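Local coordinates for protein putative aspartate aminotransferase (Thermus thermophilus, PDB 1IUG) that carries pyridoxal 5'-phosphate and probably transfers amino groups between aspartate and 2-oxoglutarate, at residues Lys69-Pro74 with Arg205-Arg209. Residues are numbered along the deposited sequence; the frame is centred on the assembly and turned at random.
Sequences KNLFAP and RLKPR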
loop_
_atom_site.group_PDB
_atom_site.type_symbol
_atom_site.label_atom_id
_atom_site.label_comp_id
_atom_site.label_asym_id
_atom_site.label_seq_id
_atom_site.Cartn_x
_atom_site.Cartn_y
_atom_site.Cartn_z
ATOM N N LYS A 69 2.831 -16.748 -2.458
ATOM C CA LYS A 69 1.624 -17.093 -3.216
ATOM C C LYS A 69 1.881 -17.363 -4.697
ATOM O O LYS A 69 1.285 -18.263 -5.283
ATOM C CB LYS A 69 0.606 -15.946 -3.150
ATOM C CG LYS A 69 -0.157 -15.757 -1.848
ATOM C CD LYS A 69 -0.965 -16.974 -1.493
ATOM C CE LYS A 69 -1.758 -16.788 -0.208
ATOM N NZ LYS A 69 -1.575 -15.451 0.411
ATOM N N ASN A 70 2.730 -16.548 -5.308
ATOM C CA ASN A 70 3.005 -16.673 -6.731
ATOM C C ASN A 70 4.088 -17.648 -7.171
ATOM O O ASN A 70 4.314 -17.809 -8.369
ATOM C CB ASN A 70 3.267 -15.287 -7.327
ATOM C CG ASN A 70 2.022 -14.421 -7.352
ATOM O OD1 ASN A 70 1.380 -14.275 -8.388
ATOM N ND2 ASN A 70 1.674 -13.846 -6.208
ATOM N N LEU A 71 4.757 -18.289 -6.218
ATOM C CA LEU A 71 5.812 -19.248 -6.546
ATOM C C LEU A 71 5.522 -20.648 -6.028
ATOM O O LEU A 71 6.164 -21.608 -6.442
ATOM C CB LEU A 71 7.163 -18.778 -6.009
ATOM C CG LEU A 71 7.796 -17.613 -6.769
ATOM C CD1 LEU A 71 9.052 -17.170 -6.056
ATOM C CD2 LEU A 71 8.091 -18.020 -8.204
ATOM N N PHE A 72 4.560 -20.756 -5.120
ATOM C CA PHE A 72 4.194 -22.039 -4.543
ATOM C C PHE A 72 2.683 -22.250 -4.600
ATOM O O PHE A 72 1.902 -21.357 -4.253
ATOM C CB PHE A 72 4.686 -22.130 -3.093
ATOM C CG PHE A 72 6.176 -21.978 -2.944
ATOM C CD1 PHE A 72 6.729 -20.759 -2.553
ATOM C CD2 PHE A 72 7.029 -23.045 -3.215
ATOM C CE1 PHE A 72 8.112 -20.604 -2.434
ATOM C CE2 PHE A 72 8.410 -22.904 -3.100
ATOM C CZ PHE A 72 8.954 -21.679 -2.710
ATOM N N ALA A 73 2.279 -23.419 -5.091
ATOM C CA ALA A 73 0.867 -23.768 -5.190
ATOM C C ALA A 73 0.455 -24.507 -3.919
ATOM O O ALA A 73 1.306 -25.056 -3.212
ATOM C CB ALA A 73 0.622 -24.634 -6.421
ATOM N N PRO A 74 -0.852 -24.509 -3.596
ATOM C CA PRO A 74 -1.362 -25.186 -2.398
ATOM C C PRO A 74 -0.969 -26.662 -2.351
ATOM O O PRO A 74 -1.032 -27.360 -3.361
ATOM C CB PRO A 74 -2.875 -25.022 -2.537
ATOM C CG PRO A 74 -3.002 -23.720 -3.245
ATOM C CD PRO A 74 -1.951 -23.840 -4.316
ATOM N N ARG A 205 8.971 -20.090 -13.548
ATOM C CA ARG A 205 8.288 -20.927 -12.562
ATOM C C ARG A 205 7.044 -20.255 -11.965
ATOM O O ARG A 205 6.409 -20.806 -11.067
ATOM C CB ARG A 205 9.267 -21.238 -11.422
ATOM C CG ARG A 205 10.549 -21.953 -11.837
ATOM C CD ARG A 205 10.268 -23.306 -12.461
ATOM N NE ARG A 205 9.816 -24.249 -11.439
ATOM C CZ ARG A 205 10.618 -24.853 -10.564
ATOM N NH1 ARG A 205 11.926 -24.629 -10.584
ATOM N NH2 ARG A 205 10.104 -25.643 -9.631
ATOM N N LEU A 206 6.687 -19.081 -12.479
ATOM C CA LEU A 206 5.549 -18.321 -11.961
ATOM C C LEU A 206 4.196 -19.047 -11.887
ATOM O O LEU A 206 3.693 -19.555 -12.889
ATOM C CB LEU A 206 5.403 -17.011 -12.736
ATOM C CG LEU A 206 4.768 -15.854 -11.966
ATOM C CD1 LEU A 206 5.639 -15.498 -10.769
ATOM C CD2 LEU A 206 4.601 -14.649 -12.877
ATOM N N LYS A 207 3.630 -19.087 -10.681
ATOM C CA LYS A 207 2.332 -19.713 -10.410
ATOM C C LYS A 207 1.365 -18.591 -10.003
ATOM O O LYS A 207 1.013 -18.467 -8.829
ATOM C CB LYS A 207 2.435 -20.691 -9.229
ATOM C CG LYS A 207 3.323 -21.926 -9.384
ATOM C CD LYS A 207 2.880 -22.828 -10.520
ATOM C CE LYS A 207 3.767 -24.070 -10.641
ATOM N NZ LYS A 207 4.865 -24.150 -9.630
ATOM N N PRO A 208 0.898 -17.781 -10.974
ATOM C CA PRO A 208 -0.025 -16.665 -10.723
ATOM C C PRO A 208 -1.223 -17.045 -9.858
ATOM O O PRO A 208 -1.960 -17.981 -10.179
ATOM C CB PRO A 208 -0.471 -16.270 -12.131
ATOM C CG PRO A 208 0.717 -16.620 -12.964
ATOM C CD PRO A 208 1.091 -17.970 -12.422
ATOM N N ARG A 209 -1.426 -16.304 -8.773
ATOM C CA ARG A 209 -2.537 -16.587 -7.876
ATOM C C ARG A 209 -2.864 -15.430 -6.917
ATOM O O ARG A 209 -1.982 -14.660 -6.523
ATOM C CB ARG A 209 -2.314 -17.991 -7.261
ATOM C CG ARG A 209 -2.953 -18.434 -5.956
ATOM C CD ARG A 209 -2.540 -17.647 -4.747
ATOM N NE ARG A 209 -2.485 -18.525 -3.573
ATOM C CZ ARG A 209 -1.669 -19.571 -3.443
ATOM N NH1 ARG A 209 -0.828 -19.893 -4.413
ATOM N NH2 ARG A 209 -1.674 -20.280 -2.324
HETATM O O HOH W 1 6.862 -22.186 -8.973
#
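Lys207 N donates to Asn70 O over 2.7 Å, a short bond between backbones that joins the C-terminal end of helix 60-71, where carbonyls run out of partners within the helix, to an extended loop. Lys207 O lies 3.4 Å from Asn70 CA in a CA-H...O contact. A second grip comes from Arg209, whose NH1 gives a hydrogen bond to Phe72 O at 3.1 Å; the donor lies in the plane of the Phe72 carbonyl, while Phe72 O sits 20° out of the guanidinium plane. The same NH1 stands 2.8 Å from Lys69 O. Arginine suits this place because its long chain carries a flat, many-donor head to the carbonyls at the end of the helix. Asn70 OD1 receives a weak bond from Arg209 N at 3.5 Å and another from Leu215 N, while its ND2 donates to Leu213 O and Ala66 O; asparagine fits because its amide offers both acceptor and donor. One water links Leu71 O, Arg205 O and Lys207 NZ.

The Arg209 chain leaves with CG opposite the backbone N (chi1 158°), then bends twice and crosses Lys69 at about a right angle. Lys69 CD lies over a guanidinium face, while its NZ turns off to Glu65 and Glu96, acids that probably ease the nearness of two positive charges. Pro74 CG approaches Arg209 NH2 obliquely. Replacing Arg209 with an alanine would probably leave Phe72 O without this donor and uncover the Lys69 methylenes. Farther along, Leu206 CD1 sits 4.2 Å from Asn70 CB and more loosely meets Leu71.

The loop after helix 200-204 thus covers the C-terminal end of helix 60-71 in the large, PLP-binding domain of a fold-type I enzyme, built round a mixed seven-stranded sheet, away from the cofactor lysine.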